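Local coordinates for amidohydrolase 3 domain-containing protein (Pyrococcus horikoshii, PDB 3IGH), which is of unknown specificity but, as a member of the amidohydrolase family, probably hydrolyses carbon-nitrogen bonds other than peptide bonds, at residues R336-L348 with V375-L389. Residues are numbered along the deposited sequence; the frame is centred on the assembly and turned at random.
With SO4 (sulfate ion), chain G; SO4 (sulfate ion), chain L; SO4 (sulfate ion), chain B.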
ATOM      1  N   ARG A 336      16.925 -12.070   6.998  1.00 27.13           N
ATOM      2  CA  ARG A 336      16.812 -13.392   6.415  1.00 22.86           C
ATOM      3  C   ARG A 336      17.979 -13.678   5.479  1.00 25.96           C
ATOM      4  O   ARG A 336      18.521 -12.765   4.846  1.00 28.99           O
ATOM      5  CB  ARG A 336      15.433 -13.623   5.751  1.00 26.71           C
ATOM      6  CG  ARG A 336      14.972 -12.554   4.797  1.00 28.61           C
ATOM      7  CD  ARG A 336      13.602 -12.884   4.173  1.00 28.32           C
ATOM      8  NE  ARG A 336      13.662 -14.000   3.228  1.00 30.40           N
ATOM      9  CZ  ARG A 336      12.618 -14.474   2.551  1.00 30.77           C
ATOM     10  NH1 ARG A 336      11.412 -13.932   2.692  1.00 25.63           N
ATOM     11  NH2 ARG A 336      12.786 -15.496   1.725  1.00 29.53           N
ATOM     12  N   ILE A 337      18.390 -14.941   5.451  1.00 28.00           N
ATOM     13  CA  ILE A 337      19.444 -15.376   4.551  0.50 30.78           C
ATOM     14  C   ILE A 337      18.846 -16.341   3.531  1.00 28.30           C
ATOM     15  O   ILE A 337      18.072 -17.223   3.882  1.00 28.04           O
ATOM     16  CB  ILE A 337      20.643 -15.978   5.321  0.50 31.53           C
ATOM     17  CG1 ILE A 337      21.451 -14.852   5.968  0.50 33.97           C
ATOM     18  CG2 ILE A 337      21.563 -16.793   4.401  0.50 31.56           C
ATOM     19  CD1 ILE A 337      22.119 -15.248   7.262  0.50 27.45           C
ATOM     20  N   GLU A 338      19.191 -16.119   2.264  1.00 30.56           N
ATOM     21  CA  GLU A 338      18.725 -16.941   1.163  1.00 29.09           C
ATOM     22  C   GLU A 338      19.797 -17.963   0.803  1.00 32.11           C
ATOM     23  O   GLU A 338      20.983 -17.614   0.720  1.00 29.33           O
ATOM     24  CB  GLU A 338      18.404 -16.069  -0.051  1.00 29.81           C
ATOM     25  CG  GLU A 338      17.543 -14.844   0.267  1.00 34.51           C
ATOM     26  CD  GLU A 338      16.266 -15.202   1.018  1.00 42.66           C
ATOM     27  OE1 GLU A 338      15.426 -15.938   0.464  1.00 33.71           O
ATOM     28  OE2 GLU A 338      16.110 -14.750   2.170  1.00 39.99           O
ATOM     29  N   HIS A 339      19.342 -19.206   0.600  1.00 30.74           N
ATOM     30  CA  HIS A 339      20.140 -20.389   0.247  1.00 28.65           C
ATOM     31  C   HIS A 339      20.788 -21.073   1.447  1.00 31.51           C
ATOM     32  O   HIS A 339      20.424 -22.208   1.792  1.00 30.37           O
ATOM     33  CB  HIS A 339      21.186 -20.092  -0.834  1.00 29.60           C
ATOM     34  CG  HIS A 339      20.605 -19.672  -2.148  1.00 35.43           C
ATOM     35  ND1 HIS A 339      20.487 -20.532  -3.217  1.00 43.29           N
ATOM     36  CD2 HIS A 339      20.137 -18.474  -2.574  1.00 38.86           C
ATOM     37  CE1 HIS A 339      19.951 -19.888  -4.239  1.00 46.25           C
ATOM     38  NE2 HIS A 339      19.726 -18.638  -3.873  1.00 37.47           N
ATOM     39  N   ALA A 340      21.751 -20.383   2.065  1.00 24.91           N
ATOM     40  CA  ALA A 340      22.549 -20.922   3.180  1.00 26.63           C
ATOM     41  C   ALA A 340      23.088 -22.318   2.841  1.00 28.57           C
ATOM     42  O   ALA A 340      22.966 -23.263   3.625  1.00 30.05           O
ATOM     43  CB  ALA A 340      21.736 -20.932   4.484  1.00 29.02           C
ATOM     44  N   SER A 341      23.679 -22.426   1.653  1.00 29.28           N
ATOM     45  CA  SER A 341      24.007 -23.718   1.046  1.00 30.26           C
ATOM     46  C   SER A 341      25.142 -24.458   1.746  1.00 31.89           C
ATOM     47  O   SER A 341      25.144 -25.686   1.803  1.00 30.06           O
ATOM     48  CB  SER A 341      24.347 -23.519  -0.429  1.00 30.33           C
ATOM     49  OG  SER A 341      23.299 -22.816  -1.092  1.00 32.73           O
ATOM     50  N   LEU A 342      26.083 -23.693   2.287  1.00 28.99           N
ATOM     51  CA  LEU A 342      27.238 -24.219   3.004  1.00 30.67           C
ATOM     52  C   LEU A 342      27.332 -23.520   4.355  1.00 33.55           C
ATOM     53  O   LEU A 342      27.632 -22.323   4.415  1.00 36.53           O
ATOM     54  CB  LEU A 342      28.511 -23.931   2.217  1.00 33.55           C
ATOM     55  CG  LEU A 342      29.055 -24.906   1.181  1.00 48.30           C
ATOM     56  CD1 LEU A 342      30.455 -24.478   0.832  1.00 44.62           C
ATOM     57  CD2 LEU A 342      29.097 -26.295   1.740  1.00 42.75           C
ATOM     58  N   VAL A 343      27.047 -24.257   5.423  1.00 31.02           N
ATOM     59  CA  VAL A 343      27.085 -23.726   6.787  1.00 35.68           C
ATOM     60  C   VAL A 343      28.010 -24.604   7.633  1.00 34.70           C
ATOM     61  O   VAL A 343      27.768 -25.801   7.760  1.00 34.97           O
ATOM     62  CB  VAL A 343      25.675 -23.711   7.435  1.00 40.08           C
ATOM     63  CG1 VAL A 343      25.739 -23.215   8.878  1.00 33.20           C
ATOM     64  CG2 VAL A 343      24.702 -22.854   6.611  1.00 25.95           C
ATOM     65  N   ARG A 344      29.057 -24.008   8.204  1.00 35.27           N
ATOM     66  CA  ARG A 344      30.009 -24.731   9.068  1.00 38.87           C
ATOM     67  C   ARG A 344      29.396 -24.990  10.441  1.00 37.35           C
ATOM     68  O   ARG A 344      28.470 -24.287  10.833  1.00 35.83           O
ATOM     69  CB  ARG A 344      31.290 -23.916   9.247  1.00 33.82           C
ATOM     70  CG  ARG A 344      31.959 -23.449   7.973  1.00 36.41           C
ATOM     71  CD  ARG A 344      33.325 -22.806   8.266  1.00 38.64           C
ATOM     72  NE  ARG A 344      33.205 -21.692   9.204  1.00 32.28           N
ATOM     73  CZ  ARG A 344      33.154 -20.406   8.856  1.00 31.69           C
ATOM     74  NH1 ARG A 344      33.025 -19.485   9.793  1.00 33.31           N
ATOM     75  NH2 ARG A 344      33.227 -20.035   7.580  1.00 35.55           N
ATOM     76  N   ASP A 345      29.927 -25.969  11.182  1.00 41.62           N
ATOM     77  CA  ASP A 345      29.443 -26.272  12.544  1.00 42.22           C
ATOM     78  C   ASP A 345      29.483 -25.046  13.461  1.00 42.74           C
ATOM     79  O   ASP A 345      28.574 -24.848  14.267  1.00 43.04           O
ATOM     80  CB  ASP A 345      30.230 -27.423  13.201  1.00 46.41           C
ATOM     81  CG  ASP A 345      30.025 -28.774  12.512  1.00 64.61           C
ATOM     82  OD1 ASP A 345      30.537 -29.782  13.053  1.00 60.86           O
ATOM     83  OD2 ASP A 345      29.375 -28.845  11.442  1.00 54.14           O
ATOM     84  N   ASP A 346      30.523 -24.221  13.317  1.00 45.05           N
ATOM     85  CA  ASP A 346      30.679 -23.001  14.124  1.00 53.00           C
ATOM     86  C   ASP A 346      29.659 -21.902  13.788  1.00 55.20           C
ATOM     87  O   ASP A 346      29.317 -21.072  14.637  1.00 58.77           O
ATOM     88  CB  ASP A 346      32.115 -22.465  14.030  1.00 58.27           C
ATOM     89  CG  ASP A 346      32.553 -22.181  12.598  1.00 59.36           C
ATOM     90  OD1 ASP A 346      32.195 -21.113  12.054  1.00 75.09           O
ATOM     91  OD2 ASP A 346      33.287 -23.013  12.028  1.00 77.20           O
ATOM     92  N   GLN A 347      29.170 -21.912  12.552  1.00 50.72           N
ATOM     93  CA  GLN A 347      28.205 -20.917  12.092  1.00 46.39           C
ATOM     94  C   GLN A 347      26.780 -21.193  12.575  1.00 44.30           C
ATOM     95  O   GLN A 347      25.942 -20.290  12.575  1.00 45.01           O
ATOM     96  CB  GLN A 347      28.237 -20.818  10.569  1.00 38.95           C
ATOM     97  CG  GLN A 347      29.474 -20.129  10.032  1.00 33.72           C
ATOM     98  CD  GLN A 347      29.535 -20.148   8.535  1.00 35.78           C
ATOM     99  OE1 GLN A 347      29.277 -21.172   7.908  1.00 35.43           O
ATOM    100  NE2 GLN A 347      29.884 -19.015   7.942  1.00 35.96           N
ATOM    101  N   LEU A 348      26.517 -22.437  12.979  1.00 39.84           N
ATOM    102  CA  LEU A 348      25.211 -22.842  13.494  1.00 39.62           C
ATOM    103  C   LEU A 348      24.826 -22.066  14.750  1.00 43.28           C
ATOM    104  O   LEU A 348      23.695 -21.607  14.870  1.00 37.79           O
ATOM    105  CB  LEU A 348      25.172 -24.348  13.772  1.00 41.40           C
ATOM    106  CG  LEU A 348      25.145 -25.313  12.583  1.00 43.44           C
ATOM    107  CD1 LEU A 348      25.383 -26.740  13.050  1.00 41.34           C
ATOM    108  CD2 LEU A 348      23.822 -25.221  11.819  1.00 42.56           C
ATOM    109  N   VAL A 375      33.054 -28.845  -3.436  1.00 30.70           N
ATOM    110  CA  VAL A 375      33.415 -28.607  -2.039  1.00 35.20           C
ATOM    111  C   VAL A 375      34.238 -29.712  -1.389  1.00 39.04           C
ATOM    112  O   VAL A 375      34.807 -29.507  -0.310  1.00 34.08           O
ATOM    113  CB  VAL A 375      32.171 -28.264  -1.147  1.00 38.51           C
ATOM    114  CG1 VAL A 375      31.359 -27.126  -1.767  1.00 32.97           C
ATOM    115  CG2 VAL A 375      31.290 -29.503  -0.891  1.00 33.87           C
ATOM    116  N   GLY A 376      34.307 -30.880  -2.029  1.00 37.61           N
ATOM    117  CA  GLY A 376      35.071 -32.002  -1.464  1.00 39.96           C
ATOM    118  C   GLY A 376      34.385 -32.695  -0.299  1.00 41.24           C
ATOM    119  O   GLY A 376      33.426 -32.168   0.283  1.00 35.75           O
ATOM    120  N   GLU A 377      34.896 -33.854   0.065  1.00 40.72           N
ATOM    121  CA  GLU A 377      34.329 -34.620   1.146  0.50 42.31           C
ATOM    122  C   GLU A 377      34.423 -34.026   2.505  1.00 41.31           C
ATOM    123  O   GLU A 377      33.611 -34.240   3.343  1.00 41.82           O
ATOM    124  CB  GLU A 377      34.899 -36.019   1.205  0.50 47.37           C
ATOM    125  CG  GLU A 377      33.852 -37.059   1.390  0.50 50.65           C
ATOM    126  CD  GLU A 377      33.526 -37.732   0.096  0.50 65.82           C
ATOM    127  OE1 GLU A 377      33.810 -37.140  -0.951  0.50 73.84           O
ATOM    128  OE2 GLU A 377      33.032 -38.870   0.109  0.50 61.79           O
ATOM    129  N   GLU A 378      35.474 -33.279   2.710  1.00 39.30           N
ATOM    130  CA  GLU A 378      35.692 -32.619   3.997  1.00 44.59           C
ATOM    131  C   GLU A 378      34.687 -31.508   4.318  1.00 43.65           C
ATOM    132  O   GLU A 378      34.549 -31.122   5.478  1.00 43.78           O
ATOM    133  CB  GLU A 378      37.131 -32.098   4.109  1.00 54.02           C
ATOM    134  CG  GLU A 378      38.204 -33.200   4.121  1.00 76.88           C
ATOM    135  CD  GLU A 378      37.884 -34.340   5.085  1.00100.03           C
ATOM    136  OE1 GLU A 378      37.932 -34.118   6.316  1.00101.78           O
ATOM    137  OE2 GLU A 378      37.588 -35.458   4.607  1.00103.60           O
ATOM    138  N   ARG A 379      33.982 -31.015   3.298  1.00 37.34           N
ATOM    139  CA  ARG A 379      32.967 -29.968   3.484  1.00 35.60           C
ATOM    140  C   ARG A 379      31.545 -30.455   3.206  1.00 40.54           C
ATOM    141  O   ARG A 379      30.595 -29.685   3.313  1.00 32.82           O
ATOM    142  CB  ARG A 379      33.287 -28.753   2.615  1.00 37.73           C
ATOM    143  CG  ARG A 379      34.559 -28.036   3.030  1.00 39.39           C
ATOM    144  CD  ARG A 379      34.826 -26.843   2.152  1.00 36.08           C
ATOM    145  NE  ARG A 379      35.388 -27.223   0.858  1.00 34.18           N
ATOM    146  CZ  ARG A 379      36.038 -26.389   0.061  1.00 35.02           C
ATOM    147  NH1 ARG A 379      36.221 -25.119   0.420  1.00 34.69           N
ATOM    148  NH2 ARG A 379      36.519 -26.825  -1.089  1.00 33.23           N
ATOM    149  N   VAL A 380      31.411 -31.736   2.861  1.00 33.90           N
ATOM    150  CA  VAL A 380      30.116 -32.374   2.615  1.00 35.61           C
ATOM    151  C   VAL A 380      29.084 -32.194   3.744  1.00 34.24           C
ATOM    152  O   VAL A 380      27.909 -31.959   3.475  1.00 35.88           O
ATOM    153  CB  VAL A 380      30.324 -33.864   2.240  1.00 38.82           C
ATOM    154  CG1 VAL A 380      29.199 -34.762   2.735  1.00 53.60           C
ATOM    155  CG2 VAL A 380      30.498 -33.982   0.756  1.00 51.31           C
ATOM    156  N   LYS A 381      29.534 -32.257   4.998  1.00 31.49           N
ATOM    157  CA  LYS A 381      28.640 -32.106   6.155  1.00 35.23           C
ATOM    158  C   LYS A 381      28.020 -30.706   6.275  1.00 34.57           C
ATOM    159  O   LYS A 381      27.016 -30.525   6.968  1.00 37.84           O
ATOM    160  CB  LYS A 381      29.362 -32.478   7.456  1.00 39.78           C
ATOM    161  CG  LYS A 381      30.596 -31.636   7.771  1.00 56.62           C
ATOM    162  CD  LYS A 381      31.176 -31.995   9.137  1.00 55.41           C
ATOM    163  CE  LYS A 381      32.671 -31.693   9.218  1.00 72.48           C
ATOM    164  NZ  LYS A 381      32.970 -30.262   9.501  1.00 81.93           N
ATOM    165  N   TRP A 382      28.608 -29.735   5.576  1.00 35.02           N
ATOM    166  CA  TRP A 382      28.115 -28.360   5.576  1.00 33.33           C
ATOM    167  C   TRP A 382      27.011 -28.133   4.549  1.00 36.63           C
ATOM    168  O   TRP A 382      26.354 -27.091   4.570  1.00 32.02           O
ATOM    169  CB  TRP A 382      29.230 -27.375   5.242  1.00 35.43           C
ATOM    170  CG  TRP A 382      30.454 -27.383   6.116  1.00 38.21           C
ATOM    171  CD1 TRP A 382      30.635 -28.036   7.306  1.00 37.76           C
ATOM    172  CD2 TRP A 382      31.658 -26.654   5.871  1.00 34.33           C
ATOM    173  NE1 TRP A 382      31.895 -27.777   7.798  1.00 39.90           N
ATOM    174  CE2 TRP A 382      32.542 -26.930   6.937  1.00 32.70           C
ATOM    175  CE3 TRP A 382      32.083 -25.800   4.840  1.00 35.00           C
ATOM    176  CZ2 TRP A 382      33.825 -26.380   7.008  1.00 37.83           C
ATOM    177  CZ3 TRP A 382      33.351 -25.245   4.917  1.00 40.12           C
ATOM    178  CH2 TRP A 382      34.209 -25.547   5.987  1.00 34.21           C
ATOM    179  N   VAL A 383      26.813 -29.103   3.657  1.00 35.36           N
ATOM    180  CA  VAL A 383      25.972 -28.926   2.467  1.00 33.21           C
ATOM    181  C   VAL A 383      24.485 -29.147   2.753  1.00 36.56           C
ATOM    182  O   VAL A 383      24.095 -30.227   3.211  1.00 35.85           O
ATOM    183  CB  VAL A 383      26.433 -29.870   1.310  1.00 32.31           C
ATOM    184  CG1 VAL A 383      25.497 -29.779   0.121  1.00 35.16           C
ATOM    185  CG2 VAL A 383      27.842 -29.534   0.869  1.00 30.28           C
ATOM    186  N   TYR A 384      23.667 -28.124   2.467  1.00 32.99           N
ATOM    187  CA  TYR A 384      22.197 -28.194   2.573  1.00 32.15           C
ATOM    188  C   TYR A 384      21.738 -28.932   3.826  1.00 33.21           C
ATOM    189  O   TYR A 384      20.951 -29.894   3.760  1.00 34.22           O
ATOM    190  CB  TYR A 384      21.592 -28.829   1.315  1.00 31.91           C
ATOM    191  CG  TYR A 384      21.871 -28.052   0.038  1.00 33.24           C
ATOM    192  CD1 TYR A 384      21.607 -26.677  -0.052  1.00 28.88           C
ATOM    193  CD2 TYR A 384      22.369 -28.697  -1.087  1.00 32.47           C
ATOM    194  CE1 TYR A 384      21.873 -25.977  -1.239  1.00 30.31           C
ATOM    195  CE2 TYR A 384      22.633 -28.013  -2.249  1.00 37.91           C
ATOM    196  CZ  TYR A 384      22.390 -26.659  -2.324  1.00 35.39           C
ATOM    197  OH  TYR A 384      22.660 -26.003  -3.501  1.00 33.99           O
ATOM    198  N   ARG A 385      22.257 -28.496   4.966  1.00 30.22           N
ATOM    199  CA  ARG A 385      22.088 -29.242   6.218  1.00 30.02           C
ATOM    200  C   ARG A 385      20.793 -28.872   6.930  1.00 35.47           C
ATOM    201  O   ARG A 385      20.796 -28.333   8.041  1.00 34.75           O
ATOM    202  CB  ARG A 385      23.341 -29.126   7.116  1.00 33.90           C
ATOM    203  CG  ARG A 385      23.778 -27.707   7.492  1.00 34.81           C
ATOM    204  CD  ARG A 385      25.187 -27.667   8.079  1.00 34.15           C
ATOM    205  NE  ARG A 385      25.386 -28.559   9.222  1.00 32.79           N
ATOM    206  CZ  ARG A 385      26.498 -28.609   9.960  1.00 33.73           C
ATOM    207  NH1 ARG A 385      27.528 -27.814   9.693  1.00 31.58           N
ATOM    208  NH2 ARG A 385      26.581 -29.459  10.973  1.00 40.21           N
ATOM    209  N   PHE A 386      19.676 -29.221   6.291  1.00 35.27           N
ATOM    210  CA  PHE A 386      18.363 -28.686   6.672  1.00 35.50           C
ATOM    211  C   PHE A 386      17.891 -29.091   8.064  1.00 39.00           C
ATOM    212  O   PHE A 386      17.265 -28.292   8.756  1.00 35.01           O
ATOM    213  CB  PHE A 386      17.294 -29.055   5.640  1.00 32.05           C
ATOM    214  CG  PHE A 386      17.617 -28.622   4.236  1.00 32.91           C
ATOM    215  CD1 PHE A 386      17.277 -29.440   3.162  1.00 31.42           C
ATOM    216  CD2 PHE A 386      18.256 -27.407   3.979  1.00 35.08           C
ATOM    217  CE1 PHE A 386      17.560 -29.056   1.860  1.00 37.09           C
ATOM    218  CE2 PHE A 386      18.555 -27.027   2.671  1.00 32.15           C
ATOM    219  CZ  PHE A 386      18.192 -27.847   1.611  1.00 31.18           C
ATOM    220  N   LYS A 387      18.187 -30.329   8.460  1.00 38.51           N
ATOM    221  CA  LYS A 387      17.845 -30.805   9.792  1.00 43.11           C
ATOM    222  C   LYS A 387      18.589 -30.014  10.871  1.00 37.26           C
ATOM    223  O   LYS A 387      17.968 -29.559  11.827  1.00 35.71           O
ATOM    224  CB  LYS A 387      18.078 -32.316   9.933  1.00 42.36           C
ATOM    225  CG  LYS A 387      17.474 -32.894  11.221  1.00 52.78           C
ATOM    226  CD  LYS A 387      17.611 -34.409  11.311  1.00 59.47           C
ATOM    227  CE  LYS A 387      16.707 -34.977  12.403  1.00 72.55           C
ATOM    228  NZ  LYS A 387      16.798 -36.463  12.502  1.00 77.46           N
ATOM    229  N   ASP A 388      19.898 -29.824  10.687  1.00 35.18           N
ATOM    230  CA  ASP A 388      20.695 -28.965  11.576  1.00 36.65           C
ATOM    231  C   ASP A 388      20.196 -27.516  11.634  1.00 44.46           C
ATOM    232  O   ASP A 388      20.131 -26.928  12.710  1.00 36.48           O
ATOM    233  CB  ASP A 388      22.174 -28.967  11.166  1.00 36.27           C
ATOM    234  CG  ASP A 388      22.811 -30.340  11.281  1.00 47.42           C
ATOM    235  OD1 ASP A 388      22.306 -31.163  12.072  1.00 44.19           O
ATOM    236  OD2 ASP A 388      23.814 -30.593  10.573  1.00 45.10           O
ATOM    237  N   LEU A 389      19.859 -26.943  10.480  1.00 37.65           N
ATOM    238  CA  LEU A 389      19.422 -25.542  10.408  1.00 36.57           C
ATOM    239  C   LEU A 389      18.054 -25.300  11.064  1.00 34.45           C
ATOM    240  O   LEU A 389      17.842 -24.260  11.709  1.00 37.41           O
ATOM    241  CB  LEU A 389      19.415 -25.058   8.952  1.00 32.88           C
ATOM    242  CG  LEU A 389      20.782 -25.014   8.254  1.00 31.23           C
ATOM    243  CD1 LEU A 389      20.654 -24.784   6.746  1.00 33.84           C
ATOM    244  CD2 LEU A 389      21.698 -23.958   8.892  1.00 35.80           C
TER
HETATM  245  S   SO4 G   6      33.455 -27.145  11.262  0.75 62.14           S
HETATM  246  O1  SO4 G   6      32.289 -27.585  10.507  0.75 53.94           O
HETATM  247  O2  SO4 G   6      34.492 -26.691  10.338  0.75 61.87           O
HETATM  248  O3  SO4 G   6      33.101 -26.024  12.135  0.75 57.96           O
HETATM  249  O4  SO4 G   6      33.946 -28.268  12.057  0.75 60.71           O
HETATM  250  S   SO4 L  11      38.416 -33.672   0.000  0.50 56.74           S
HETATM  251  O1  SO4 L  11      37.653 -34.401  -1.011  0.50 55.38           O
HETATM  252  O2  SO4 L  11      39.354 -32.767  -0.659  0.50 56.47           O
HETATM  253  O3  SO4 L  11      37.517 -32.889   0.834  0.50 48.64           O
HETATM  254  O4  SO4 L  11      39.140 -34.618   0.844  0.50 63.68           O
HETATM  255  S   SO4 B   1      19.067 -15.797  -6.050  1.00 55.65           S
HETATM  256  O1  SO4 B   1      17.762 -15.261  -6.378  1.00 45.31           O
HETATM  257  O2  SO4 B   1      19.056 -17.235  -6.268  1.00 62.11           O
HETATM  258  O3  SO4 B   1      20.060 -15.212  -6.940  1.00 61.71           O
HETATM  259  O4  SO4 B   1      19.366 -15.519  -4.641  1.00 50.26           O
HETATM  260  O   HOH W   1      23.698 -25.910   4.636  1.00 30.52           O
HETATM  261  O   HOH W   2      22.972 -23.266  -3.623  1.00 38.38           O
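Asp345 OD2 is gripped end-on by both terminal nitrogens of Arg385: NH1 lies 2.7 Å from it, nearly in line with the C-O bond, while NH2 comes from above the carboxylate plane. NH1 also donates to Val343 O at 2.8 Å, and NE and NH2 clasp Asp388 OD2 side-on, making a salt-bridge network. All these acceptors lie close to the guanidinium plane; Leu348 CD1 sits over one face and Lys381 O over the other, so its rotation is fixed. Arg385 turns CG between its backbone N and carbonyl carbon (chi1 57°), sending the chain past Val343 to the carboxylate. A methionine here would probably leave Asp345 and Asp388 without their shared counter-charge and Val343 O without this donor.

Next to this network the backbones meet in a single bridge, Leu342 opposite Val383, closed by Tyr384 N to Ser341 O (2.9 Å) and Val343 N to Trp382 O (3.0 Å). The bridge ties together two loops of the TIM-barrel amidohydrolase fold, one running from strand 336-337 to helix 345-354, the other into helix 386-392. Barrel strand 336-337 lies between strands 310-315 and 357-360.

The Trp382 indole is sandwiched: Arg344 CG makes a CH-pi contact 3.5 Å from the six-membered-ring centroid, and Arg379 CG covers the opposite face. Asp346 grips the Arg344 guanidinium side-on through NE and NH1, while NH2 forms salt bridges with Asp318 and Asp322; the guanidinium plane stands 74° from the indole. A sulfate, probably from crystallisation, takes Trp382 NE1 and Asp345 N on one oxygen. Leu342 CD2 packs against both Trp382 CB and Val383 CG2, whereas Val343 CG2 meets Leu389 CD2 tip to tip at 3.9 Å. Water 2 links Ser341 OG with Tyr384 OH, which is also hydrogen-bonded to Asp368.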